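Local coordinates for superoxide dismutase [Fe] (Sulfolobus acidocaldarius, PDB 1B06), which catalyses the dismutation of toxic superoxide radicals to hydrogen peroxide and oxygen, using one bound iron cation per subunit, at residues A[31-36]-A[85-90]; A[174-179]-A[185-190]. All blocks are in the same frame, centred on the assembly; numbering follows the deposited sequence.

Contact 1 comes first along the chain and closes before contact 2 opens. It joins helix 27-57 to helix 67-89 in the N-terminal alpha-hairpin domain, whereas contact 2 packs the segment following strand 165-170 against helix 184-191 in the C-terminal domain. Their centres lie about 14 Å apart, and the iron is common to both: H33 of contact 1 and H174 of contact 2 each give it an NE2 ligand. A second tie is the probable hydrogen bond between the hydroxyls of Y87 and Y187, 2.8 Å from OH to OH. The metal site is thus built at the junction of the two domains, and both contacts also touch the second subunit.

Contact 1: residues A[31-36]-A[85-90]; sequences DVHYNG and AIYWNN. With FE (Fe (III) ion), chain G.
The indole of W88 points its edge at an iron ligand: CH2 comes within 3.5 Å of CG of H33, over one face of the imidazole, with the W88 six-membered ring and the H33 ring at 77°, a T-shaped pair. The edge of Y34 meets the face of the five-membered ring in an offset edge-to-face contact, CD1 of Y34 lying 3.8 Å from W88 NE1, which is itself hydrogen-bonded to H38 ND1. W88 can reach between the two because its CG is anti to its carbonyl carbon (chi1 -54°), and a broad indole suits a place where the axes of the two helical segments come no nearer than 12.1 Å. Y87 joins this aromatic cluster obliquely, CE2 lying 3.6 Å from H33 CE1. One water links their polar ends, weakly accepting from H33 ND1 at 2.7 Å and standing 3.2 Å from Y87 OH, which is also hydrogen-bonded to the Y187 hydroxyl. Histidine fits because NE2 binds the iron at 2.2 Å, while the weak ND1 bond, with the iron and the W88 edge, probably helps to hold the ring's rotation. Were the indole of W88 cut back to an alanine, a gap would be likely to open between the helices, with the H33 face losing its edge partner and H38 ND1 its N-H. H84, D170 and H174 complete the protein ligands. The segments run at 140° on helices 27-57 and 67-89, near the end of the latter; Y87 also touches D170 of strand 165-170, and I86 and N89 lean on helix 197-205.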
# COMPACT_ATOMS: atom_id res chain seq x y z
N ASP A 31 28.83 -5.04 -4.46
CA ASP A 31 28.90 -5.90 -5.63
C ASP A 31 27.54 -6.47 -6.04
O ASP A 31 27.08 -6.24 -7.16
CB ASP A 31 29.88 -7.04 -5.36
CG ASP A 31 30.13 -7.90 -6.58
OD1 ASP A 31 30.30 -7.34 -7.69
OD2 ASP A 31 30.14 -9.14 -6.44
N VAL A 32 26.90 -7.21 -5.13
CA VAL A 32 25.60 -7.81 -5.41
C VAL A 32 24.45 -6.79 -5.45
O VAL A 32 23.46 -6.98 -6.15
CB VAL A 32 25.26 -8.91 -4.38
CG1 VAL A 32 25.09 -8.29 -3.00
CG2 VAL A 32 24.00 -9.65 -4.80
N HIS A 33 24.60 -5.70 -4.70
CA HIS A 33 23.59 -4.64 -4.67
C HIS A 33 23.52 -3.98 -6.04
O HIS A 33 22.44 -3.67 -6.54
CB HIS A 33 23.98 -3.59 -3.62
CG HIS A 33 22.85 -2.70 -3.21
ND1 HIS A 33 22.95 -1.82 -2.15
CD2 HIS A 33 21.59 -2.56 -3.69
CE1 HIS A 33 21.81 -1.17 -2.00
NE2 HIS A 33 20.97 -1.60 -2.93
N TYR A 34 24.69 -3.77 -6.63
CA TYR A 34 24.80 -3.13 -7.93
C TYR A 34 24.63 -4.11 -9.09
O TYR A 34 23.75 -3.93 -9.93
CB TYR A 34 26.16 -2.42 -8.03
CG TYR A 34 26.47 -1.88 -9.41
CD1 TYR A 34 25.78 -0.79 -9.92
CD2 TYR A 34 27.43 -2.48 -10.21
CE1 TYR A 34 26.03 -0.31 -11.20
CE2 TYR A 34 27.70 -2.01 -11.49
CZ TYR A 34 26.99 -0.93 -11.98
OH TYR A 34 27.22 -0.48 -13.26
N ASN A 35 25.46 -5.15 -9.14
CA ASN A 35 25.38 -6.13 -10.22
C ASN A 35 24.20 -7.08 -10.12
O ASN A 35 23.79 -7.67 -11.12
CB ASN A 35 26.67 -6.95 -10.28
CG ASN A 35 27.85 -6.13 -10.73
OD1 ASN A 35 27.84 -5.55 -11.83
ND2 ASN A 35 28.88 -6.06 -9.90
N GLY A 36 23.64 -7.22 -8.93
CA GLY A 36 22.51 -8.11 -8.76
C GLY A 36 21.18 -7.40 -8.78
O GLY A 36 20.42 -7.51 -9.74
N ALA A 85 20.03 4.62 -8.89
CA ALA A 85 20.91 5.48 -9.67
C ALA A 85 21.27 6.73 -8.88
O ALA A 85 22.40 7.21 -8.95
CB ALA A 85 20.23 5.85 -10.98
N ILE A 86 20.31 7.27 -8.15
CA ILE A 86 20.57 8.46 -7.34
C ILE A 86 21.44 8.08 -6.14
O ILE A 86 22.40 8.77 -5.80
CB ILE A 86 19.26 9.08 -6.81
CG1 ILE A 86 18.42 9.60 -7.98
CG2 ILE A 86 19.57 10.22 -5.86
CD1 ILE A 86 16.96 9.81 -7.63
N TYR A 87 21.09 6.96 -5.52
CA TYR A 87 21.79 6.43 -4.35
C TYR A 87 23.30 6.31 -4.55
O TYR A 87 24.08 6.78 -3.71
CB TYR A 87 21.18 5.07 -4.00
CG TYR A 87 21.76 4.36 -2.79
CD1 TYR A 87 21.82 4.99 -1.55
CD2 TYR A 87 22.20 3.04 -2.89
CE1 TYR A 87 22.30 4.30 -0.41
CE2 TYR A 87 22.68 2.35 -1.77
CZ TYR A 87 22.72 2.98 -0.54
OH TYR A 87 23.19 2.29 0.55
N TRP A 88 23.73 5.70 -5.65
CA TRP A 88 25.15 5.53 -5.93
C TRP A 88 25.86 6.88 -6.02
O TRP A 88 26.96 7.04 -5.50
CB TRP A 88 25.38 4.77 -7.24
CG TRP A 88 24.69 3.44 -7.34
CD1 TRP A 88 23.99 2.98 -8.41
CD2 TRP A 88 24.64 2.41 -6.35
NE1 TRP A 88 23.50 1.72 -8.16
CE2 TRP A 88 23.89 1.34 -6.90
CE3 TRP A 88 25.16 2.27 -5.05
CZ2 TRP A 88 23.64 0.16 -6.19
CZ3 TRP A 88 24.91 1.09 -4.35
CH2 TRP A 88 24.16 0.05 -4.93
N ASN A 89 25.23 7.84 -6.69
CA ASN A 89 25.81 9.16 -6.86
C ASN A 89 25.71 10.02 -5.61
O ASN A 89 26.45 11.00 -5.45
CB ASN A 89 25.13 9.88 -8.02
CG ASN A 89 25.57 9.35 -9.36
OD1 ASN A 89 26.75 9.31 -9.67
ND2 ASN A 89 24.60 8.91 -10.16
N ASN A 90 24.79 9.66 -4.72
CA ASN A 90 24.57 10.41 -3.49
C ASN A 90 25.54 10.00 -2.39
O ASN A 90 25.46 10.48 -1.26
CB ASN A 90 23.13 10.19 -3.01
CG ASN A 90 22.58 11.38 -2.24
OD1 ASN A 90 22.65 12.53 -2.69
ND2 ASN A 90 22.02 11.11 -1.07
FE FE G . 18.76 -1.40 -2.76
O HOH W 1 23.95 -0.79 0.19
O HOH W 2 16.71 -1.06 -2.64

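Contact 2: residues A[174-179]-A[185-190]; sequences HAYYLQ and GDYLNA. With FE (Fe (III) ion), chain G.
The iron site of the iron/manganese superoxide dismutase fold supplies the setting: H174 binds the metal through NE2 at 2.1 Å, and the two residues after it pack against helix 184-191. Y187 carries the helix side of the contact. Its ring receives the CB of Y176 over one face, a CH-pi contact 3.8 Å from CB to the ring centroid and 25° off the normal. The Y176 ring itself is displaced, its plane inclined by 27° to that of Y187, and the two phenols barely overlap; CD2 of Y176 meets CD2 of Y187 at 3.5 Å. The backbone sets CB over the Y187 face; chi1 of 61°, with CG between the backbone N and the carbonyl carbon, then sends the phenol off alongside, and the rings are slid apart. Y176 is also the N-cap residue of helix 177-180. A175 approaches nearer the phenol end, its CB 4.0 Å from Y187 OH. Alanine suits this place, since its small methyl group also packs against the metal ligands H33 and D170. Tyrosine suits position 187 because the flat ring gives an apolar face to Y176 while the hydroxyl of this buried residue is hydrogen-bonded to D170 O as well as to Y87. At the far nitrogen of the H174 ring, ND1 is hydrogen-bonded to OE2 of E173 of the second subunit, a carboxylate that would probably polarise the imidazole and strengthen NE2 as a donor to iron. The chemistry therefore pairs an apolar aromatic interface with polar second-shell bonds, one reaching a ligand's backbone and another crossing the subunit boundary.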
# COMPACT_ATOMS: atom_id res chain seq x y z
N HIS A 174 18.72 -5.80 1.94
CA HIS A 174 19.87 -6.16 1.12
C HIS A 174 20.95 -5.07 1.10
O HIS A 174 22.09 -5.30 0.69
CB HIS A 174 19.43 -6.48 -0.32
CG HIS A 174 18.95 -5.29 -1.09
ND1 HIS A 174 17.69 -5.23 -1.65
CD2 HIS A 174 19.57 -4.14 -1.45
CE1 HIS A 174 17.56 -4.09 -2.32
NE2 HIS A 174 18.69 -3.41 -2.21
N ALA A 175 20.59 -3.88 1.56
CA ALA A 175 21.53 -2.77 1.58
C ALA A 175 22.53 -2.84 2.73
O ALA A 175 23.54 -2.14 2.71
CB ALA A 175 20.78 -1.46 1.63
N TYR A 176 22.27 -3.68 3.73
CA TYR A 176 23.16 -3.76 4.88
C TYR A 176 23.23 -5.09 5.61
O TYR A 176 24.11 -5.27 6.45
CB TYR A 176 22.73 -2.71 5.91
CG TYR A 176 21.32 -2.92 6.42
CD1 TYR A 176 21.04 -3.86 7.41
CD2 TYR A 176 20.25 -2.20 5.88
CE1 TYR A 176 19.74 -4.09 7.85
CE2 TYR A 176 18.94 -2.42 6.31
CZ TYR A 176 18.69 -3.37 7.30
OH TYR A 176 17.39 -3.60 7.71
N TYR A 177 22.34 -6.03 5.29
CA TYR A 177 22.31 -7.30 6.00
C TYR A 177 23.59 -8.12 6.10
O TYR A 177 23.93 -8.60 7.18
CB TYR A 177 21.18 -8.20 5.47
CG TYR A 177 20.42 -8.86 6.60
CD1 TYR A 177 19.37 -8.20 7.25
CD2 TYR A 177 20.80 -10.12 7.07
CE1 TYR A 177 18.73 -8.77 8.34
CE2 TYR A 177 20.17 -10.69 8.16
CZ TYR A 177 19.14 -10.02 8.80
OH TYR A 177 18.53 -10.59 9.89
N LEU A 178 24.29 -8.29 4.99
CA LEU A 178 25.52 -9.07 4.99
C LEU A 178 26.52 -8.58 6.04
O LEU A 178 27.24 -9.38 6.64
CB LEU A 178 26.18 -9.00 3.61
CG LEU A 178 25.56 -9.83 2.47
CD1 LEU A 178 26.48 -9.75 1.25
CD2 LEU A 178 25.38 -11.27 2.91
N GLN A 179 26.55 -7.28 6.26
CA GLN A 179 27.49 -6.67 7.20
C GLN A 179 26.91 -6.32 8.58
O GLN A 179 27.55 -6.57 9.60
CB GLN A 179 28.08 -5.41 6.57
CG GLN A 179 29.09 -4.69 7.44
CD GLN A 179 29.67 -3.48 6.75
OE1 GLN A 179 29.37 -3.22 5.58
NE2 GLN A 179 30.49 -2.72 7.46
N GLY A 185 19.99 0.36 12.53
CA GLY A 185 20.42 1.61 13.14
C GLY A 185 21.91 1.84 13.02
O GLY A 185 22.35 2.97 12.80
N ASP A 186 22.69 0.77 13.16
CA ASP A 186 24.15 0.85 13.04
C ASP A 186 24.52 1.23 11.62
O ASP A 186 25.46 1.99 11.40
CB ASP A 186 24.78 -0.51 13.38
CG ASP A 186 24.67 -0.84 14.85
OD1 ASP A 186 23.82 -0.25 15.55
OD2 ASP A 186 25.46 -1.70 15.31
N TYR A 187 23.79 0.68 10.65
CA TYR A 187 24.05 0.96 9.24
C TYR A 187 23.78 2.43 8.94
O TYR A 187 24.56 3.09 8.25
CB TYR A 187 23.16 0.07 8.36
CG TYR A 187 22.86 0.60 6.97
CD1 TYR A 187 23.86 0.72 6.01
CD2 TYR A 187 21.56 0.96 6.61
CE1 TYR A 187 23.58 1.19 4.72
CE2 TYR A 187 21.26 1.43 5.32
CZ TYR A 187 22.28 1.54 4.38
OH TYR A 187 21.98 2.01 3.12
N LEU A 188 22.68 2.96 9.48
CA LEU A 188 22.33 4.36 9.26
C LEU A 188 23.39 5.31 9.82
O LEU A 188 23.68 6.34 9.23
CB LEU A 188 20.97 4.67 9.87
CG LEU A 188 19.78 4.01 9.17
CD1 LEU A 188 18.54 4.08 10.06
CD2 LEU A 188 19.54 4.69 7.82
N ASN A 189 23.97 4.95 10.96
CA ASN A 189 25.01 5.77 11.56
C ASN A 189 26.26 5.75 10.69
O ASN A 189 26.95 6.76 10.56
CB ASN A 189 25.34 5.27 12.96
CG ASN A 189 24.45 5.87 14.02
OD1 ASN A 189 23.92 6.96 13.84
ND2 ASN A 189 24.27 5.16 15.13
N ALA A 190 26.56 4.60 10.10
CA ALA A 190 27.74 4.47 9.24
C ALA A 190 27.56 5.24 7.94
O ALA A 190 28.49 5.89 7.45
CB ALA A 190 28.00 3.01 8.93
FE FE G . 18.76 -1.40 -2.76
O HOH W 2 16.71 -1.06 -2.64